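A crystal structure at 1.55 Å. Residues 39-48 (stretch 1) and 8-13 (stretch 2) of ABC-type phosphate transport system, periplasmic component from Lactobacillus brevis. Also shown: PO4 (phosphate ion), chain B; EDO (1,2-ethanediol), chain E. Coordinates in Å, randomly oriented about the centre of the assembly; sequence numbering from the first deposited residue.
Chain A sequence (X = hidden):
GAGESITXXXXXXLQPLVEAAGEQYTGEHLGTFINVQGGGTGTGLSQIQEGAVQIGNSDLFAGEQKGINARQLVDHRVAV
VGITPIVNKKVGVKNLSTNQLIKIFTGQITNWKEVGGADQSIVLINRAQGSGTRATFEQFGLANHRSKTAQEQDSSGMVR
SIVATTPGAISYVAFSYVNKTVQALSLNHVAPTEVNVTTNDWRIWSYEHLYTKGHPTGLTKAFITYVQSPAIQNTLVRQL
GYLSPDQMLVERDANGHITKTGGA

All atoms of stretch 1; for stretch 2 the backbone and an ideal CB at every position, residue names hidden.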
# COMPACT_ATOMS: atom_id res chain seq x y z
N GLY A 39 5.44 -8.35 -6.55
CA GLY A 39 5.94 -7.64 -7.73
C GLY A 39 5.71 -6.14 -7.78
O GLY A 39 6.40 -5.42 -8.51
N GLY A 40 4.73 -5.69 -7.03
CA GLY A 40 4.38 -4.29 -6.95
C GLY A 40 3.19 -3.97 -7.84
O GLY A 40 2.91 -4.68 -8.81
N THR A 41 2.61 -2.81 -7.58
CA THR A 41 1.47 -2.31 -8.33
C THR A 41 1.74 -2.26 -9.82
O THR A 41 0.93 -2.69 -10.63
CB THR A 41 1.03 -0.92 -7.81
OG1 THR A 41 0.38 -1.12 -6.54
CG2 THR A 41 0.07 -0.24 -8.78
N GLY A 42 2.92 -1.74 -10.19
CA GLY A 42 3.25 -1.59 -11.61
C GLY A 42 3.27 -2.88 -12.41
O GLY A 42 2.75 -2.95 -13.55
N THR A 43 3.81 -3.92 -11.78
CA THR A 43 3.80 -5.27 -12.33
C THR A 43 2.36 -5.83 -12.39
O THR A 43 1.96 -6.44 -13.38
CB THR A 43 4.71 -6.18 -11.49
OG1 THR A 43 6.08 -5.76 -11.64
CG2 THR A 43 4.62 -7.60 -11.93
N GLY A 44 1.56 -5.59 -11.35
CA GLY A 44 0.19 -6.01 -11.35
C GLY A 44 -0.58 -5.45 -12.54
O GLY A 44 -1.25 -6.19 -13.26
N LEU A 45 -0.48 -4.14 -12.74
CA LEU A 45 -1.15 -3.49 -13.84
C LEU A 45 -0.62 -3.93 -15.20
O LEU A 45 -1.39 -4.20 -16.12
CB LEU A 45 -1.12 -1.96 -13.67
CG LEU A 45 -1.88 -1.41 -12.47
CD1 LEU A 45 -1.60 0.08 -12.31
CD2 LEU A 45 -3.38 -1.70 -12.58
N SER A 46 0.70 -4.00 -15.34
CA SER A 46 1.25 -4.45 -16.62
C SER A 46 0.86 -5.89 -16.96
O SER A 46 0.53 -6.18 -18.13
CB SER A 46 2.78 -4.32 -16.60
OG SER A 46 3.15 -2.95 -16.53
N GLN A 47 0.84 -6.78 -15.97
CA GLN A 47 0.55 -8.19 -16.24
C GLN A 47 -0.95 -8.41 -16.54
O GLN A 47 -1.28 -9.18 -17.43
CB GLN A 47 0.98 -9.09 -15.09
CG GLN A 47 2.50 -9.16 -14.95
CD GLN A 47 3.13 -9.83 -16.15
OE1 GLN A 47 2.95 -11.02 -16.34
NE2 GLN A 47 3.88 -9.06 -16.94
N ILE A 48 -1.81 -7.67 -15.86
CA ILE A 48 -3.23 -7.82 -16.15
C ILE A 48 -3.55 -7.26 -17.54
O ILE A 48 -4.32 -7.86 -18.31
CB ILE A 48 -4.15 -7.31 -15.02
CG1 ILE A 48 -5.62 -7.77 -15.25
CG2 ILE A 48 -4.13 -5.79 -14.90
CD1 ILE A 48 -5.78 -9.29 -15.23
N UNK A 8 -3.24 -14.18 -9.02
CA UNK A 8 -3.30 -12.74 -8.76
C UNK A 8 -1.89 -12.27 -8.42
O UNK A 8 -1.21 -12.91 -7.61
CB UNK A 8 -4.28 -12.41 -7.63
N UNK A 9 -1.43 -11.21 -9.06
CA UNK A 9 -0.08 -10.70 -8.79
C UNK A 9 -0.10 -9.16 -8.66
O UNK A 9 -1.01 -8.51 -9.15
CB UNK A 9 0.88 -11.13 -9.90
N UNK A 10 0.91 -8.62 -7.98
CA UNK A 10 1.14 -7.16 -7.97
C UNK A 10 1.39 -6.58 -6.60
O UNK A 10 2.34 -6.96 -5.93
CB UNK A 10 -0.06 -6.44 -8.59
N UNK A 11 0.61 -5.56 -6.27
CA UNK A 11 0.80 -4.82 -5.04
C UNK A 11 1.23 -5.62 -3.83
O UNK A 11 0.52 -6.55 -3.41
CB UNK A 11 -0.50 -4.09 -4.70
N UNK A 12 2.39 -5.29 -3.27
CA UNK A 12 2.82 -5.90 -2.01
C UNK A 12 2.07 -5.34 -0.79
O UNK A 12 1.92 -6.04 0.22
CB UNK A 12 4.32 -5.69 -1.83
N UNK A 13 1.52 -4.14 -0.90
CA UNK A 13 0.65 -3.62 0.15
C UNK A 13 -0.64 -4.44 0.31
O UNK A 13 -1.15 -4.63 1.42
CB UNK A 13 0.30 -2.16 -0.15
P PO4 B . 3.27 -1.75 -3.79
O1 PO4 B . 4.02 -0.60 -3.12
O2 PO4 B . 2.77 -1.42 -5.15
O3 PO4 B . 4.05 -3.03 -3.77
O4 PO4 B . 1.98 -2.08 -2.89
C1 EDO E . 3.63 -14.53 -14.25
O1 EDO E . 4.35 -15.24 -13.24
C2 EDO E . 2.72 -13.51 -13.60
O2 EDO E . 2.78 -12.21 -14.21

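Read as a design problem, this contact sets the end of a strand, positions 8 to 10, against the N-terminal turns of helix 41-48, with a phosphate ion held just beyond the strand's last residue. The axes approach to 6.1 Å at 132°, a closeness that leaves little room for side chains between them.

Position 8 places few demands. Its CB is out of reach of stretch 1, so the visible part of the contact neither favours nor excludes any residue with ordinary strand angles. The deposited residue is A8.

At position 9 the backbone is extended, phi/psi -135/158, and CA-to-CB points sideways, its CB 5.4 Å from G44 CA. What the helix offers there is the aliphatic part of Q47, whose own CA-to-CB bond is directed toward the strand. A medium-sized apolar group would suit, beta-branched valine or isoleucine especially, since both favour strands; leucine or methionine could also fit. The residue is V9. Its CG2 lies 4.2 Å from Q47 CB, a loose apolar contact, while its CG1 comes 4.0 Å from C2 of the ethanediol, whose O2 donates a very short 2.4 Å hydrogen bond to Q47 OE1.

Position 10 is the strictest. An ideal CB would sit 2.8 Å from G44 CA, a clash even though G44 has no side chain. The backbone angles, 133/-127, would also jam that CB against the carbonyl oxygen of the preceding residue. Two independent arguments therefore give one answer, and it is G10. Its CA packs 3.7 Å from G44 CA, glycine against glycine, and the bareness is reciprocal: a CB on G44 would lie a tight 3.1 Å from G10 CA. This closeness accompanies a parallel bridge between G39 and position 10, and G40 N, at the helix N-cap position, donates a 2.9 Å hydrogen bond to G10 O.

At position 11 the chain has left the strand. CA-to-CB points away overall, yet the ideal CB is 3.6 Å from T41 OG1, and the phosphate is close by. A small polar residue such as serine or threonine would suit, and alanine would be tolerable. S11 is found: its CB touches T41 OG1 at 3.6 Å, and its OG, with chi1 in t, lies 2.9 Å from phosphate O4.

Position 12 points sideways, with G40 N 5.2 Å from its ideal CB and phosphate O3 already held by its backbone N at 2.8 Å. Serine or threonine could add a hydroxyl to the anion; threonine also brings a methyl. T12, with chi1 p, does both: OG1 donates to phosphate O3 at 2.7 Å, and CG2 lies 4.0 Å from G40 N. T41 gives a different oxygen, phosphate O2, both its N and its OG1, each at 2.8 Å.

Position 13 asks mainly for a free amide, so most residues other than proline would serve. A13 meets it, its N donating to phosphate O4 at 2.9 Å, while its methyl leaves stretch 1 untouched.

Stretch 2, residues 8-13: AVGSTA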
# COMPACT_ATOMS: atom_id res chain seq x y z
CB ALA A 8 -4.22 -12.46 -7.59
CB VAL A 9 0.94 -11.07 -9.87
CG1 VAL A 9 0.86 -12.56 -10.24
CG2 VAL A 9 0.82 -10.18 -11.08
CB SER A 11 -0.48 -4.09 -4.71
OG SER A 11 -0.44 -3.63 -3.36
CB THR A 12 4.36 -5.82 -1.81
OG1 THR A 12 4.76 -4.47 -1.57
CG2 THR A 12 5.06 -6.36 -3.05
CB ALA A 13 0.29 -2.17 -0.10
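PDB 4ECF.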